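Local coordinates for NAD nucleotidase (Haemophilus influenzae, PDB 3ZTV), which degrades NAD to adenosine and nicotinamide riboside, acting as a zinc-binding pyrophosphatase and 5'-nucleotidase of the periplasm, at residues 372-377 against 567-572. Residues are numbered along the deposited sequence; the frame is centred on the assembly and turned at random.
Sequences NRIPNK and VKFNAS
Phe569 packs from the edge strand 567-570 against the type II turn Ile374-Lys377. Its CG is anti to the backbone N (chi1 -176°), beside the carbonyl carbon. CG2 of Ile374 approaches the ring obliquely, 3.6 Å from CE2 of Phe569. The backbone O of Pro375 lies at the ring edge, near its plane, 3.4 Å from CD2 of Phe569. The proline ring packs against CB of Phe569, 3.9 Å from CG of Pro375, and crosses that side chain at about a right angle. The same CG also meets CG1 of Val567 more loosely, at 4.3 Å. Leu458 of helix 443-460 touches both Ile374 and Phe569, and Phe466 packs edge-to-face with the Phe569 ring.

Asn376, the third residue of the turn, has a positive phi of 64°. Its ND2 donates to the backbone O of Phe569 at 2.9 Å, nearly in line with the C=O and in the plane of the Asn376 amide. Beside this bond, CB of Ala571 rests 3.5 Å from the backbone O of Asn376.

The contact joins the loop that carries Arg373, a probable substrate-binding residue, in the C-terminal domain, to the last strand of the chain. Apolar packing holds the buried side of the turn. The Asn376 amide ties its exposed corner to a backbone carbonyl that faces away from strand 472-477, so this bond uses no ring atom.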
# COMPACT_ATOMS: atom_id res chain seq x y z
N ASN A 372 40.16 32.14 -5.93
CA ASN A 372 40.39 30.70 -6.06
C ASN A 372 39.29 29.94 -6.79
O ASN A 372 39.25 28.71 -6.74
CB ASN A 372 40.63 30.07 -4.68
CG ASN A 372 41.88 30.62 -4.01
OD1 ASN A 372 43.00 30.28 -4.40
ND2 ASN A 372 41.70 31.45 -2.99
N ARG A 373 38.41 30.66 -7.48
CA ARG A 373 37.26 30.04 -8.13
C ARG A 373 37.64 28.97 -9.14
O ARG A 373 37.00 27.92 -9.21
CB ARG A 373 36.37 31.09 -8.78
CG ARG A 373 35.54 31.89 -7.80
CD ARG A 373 34.84 33.04 -8.49
NE ARG A 373 33.95 33.76 -7.58
CZ ARG A 373 33.23 34.82 -7.95
NH1 ARG A 373 33.31 35.27 -9.19
NH2 ARG A 373 32.44 35.42 -7.07
N ILE A 374 38.68 29.24 -9.93
CA ILE A 374 39.12 28.32 -10.97
C ILE A 374 40.55 27.85 -10.69
O ILE A 374 41.44 28.68 -10.47
CB ILE A 374 39.06 28.98 -12.35
CG1 ILE A 374 37.64 29.48 -12.64
CG2 ILE A 374 39.51 28.01 -13.43
CD1 ILE A 374 37.52 30.28 -13.92
N PRO A 375 40.78 26.53 -10.69
CA PRO A 375 42.12 26.03 -10.38
C PRO A 375 43.12 26.42 -11.45
O PRO A 375 42.75 26.54 -12.62
CB PRO A 375 41.94 24.51 -10.37
CG PRO A 375 40.46 24.28 -10.24
CD PRO A 375 39.82 25.44 -10.94
N ASN A 376 44.38 26.60 -11.05
CA ASN A 376 45.48 26.82 -11.99
C ASN A 376 45.38 28.10 -12.82
O ASN A 376 45.97 28.19 -13.90
CB ASN A 376 45.66 25.59 -12.89
CG ASN A 376 46.23 24.41 -12.14
OD1 ASN A 376 47.19 24.54 -11.37
ND2 ASN A 376 45.64 23.23 -12.34
N LYS A 377 44.64 29.08 -12.32
CA LYS A 377 44.61 30.40 -12.94
C LYS A 377 45.48 31.37 -12.14
O LYS A 377 45.76 31.13 -10.96
CB LYS A 377 43.18 30.93 -13.03
CG LYS A 377 42.34 30.29 -14.13
CD LYS A 377 43.00 30.46 -15.49
CE LYS A 377 42.12 29.95 -16.61
NZ LYS A 377 41.43 31.06 -17.34
N VAL A 567 38.62 18.27 -8.11
CA VAL A 567 38.70 18.77 -9.47
C VAL A 567 40.14 18.87 -9.95
O VAL A 567 40.99 19.45 -9.27
CB VAL A 567 38.04 20.16 -9.62
CG1 VAL A 567 38.23 20.68 -11.03
CG2 VAL A 567 36.57 20.10 -9.25
N LYS A 568 40.42 18.28 -11.11
CA LYS A 568 41.68 18.51 -11.80
C LYS A 568 41.39 19.29 -13.07
O LYS A 568 40.79 18.76 -14.01
CB LYS A 568 42.42 17.21 -12.14
CG LYS A 568 43.74 17.46 -12.88
CD LYS A 568 44.61 16.22 -13.01
CE LYS A 568 45.87 16.53 -13.80
NZ LYS A 568 46.84 15.40 -13.82
N PHE A 569 41.81 20.54 -13.09
CA PHE A 569 41.52 21.42 -14.21
C PHE A 569 42.81 21.80 -14.93
O PHE A 569 43.70 22.43 -14.35
CB PHE A 569 40.78 22.67 -13.74
CG PHE A 569 40.35 23.59 -14.85
CD1 PHE A 569 39.35 23.21 -15.73
CD2 PHE A 569 40.94 24.84 -15.01
CE1 PHE A 569 38.95 24.05 -16.76
CE2 PHE A 569 40.54 25.68 -16.04
CZ PHE A 569 39.54 25.29 -16.91
N ASN A 570 42.90 21.40 -16.19
CA ASN A 570 44.09 21.66 -16.99
C ASN A 570 43.92 22.99 -17.72
O ASN A 570 43.22 23.07 -18.72
CB ASN A 570 44.34 20.52 -17.98
CG ASN A 570 44.37 19.16 -17.30
OD1 ASN A 570 43.72 18.21 -17.74
ND2 ASN A 570 45.14 19.05 -16.22
N ALA A 571 44.54 24.04 -17.19
CA ALA A 571 44.40 25.38 -17.76
C ALA A 571 45.15 25.46 -19.09
O ALA A 571 46.17 24.80 -19.28
CB ALA A 571 44.92 26.43 -16.79
N SER A 572 44.62 26.26 -20.01
CA SER A 572 45.26 26.42 -21.31
C SER A 572 46.56 27.20 -21.16
O SER A 572 46.60 28.24 -20.50
CB SER A 572 44.32 27.11 -22.30
OG SER A 572 43.98 28.40 -21.84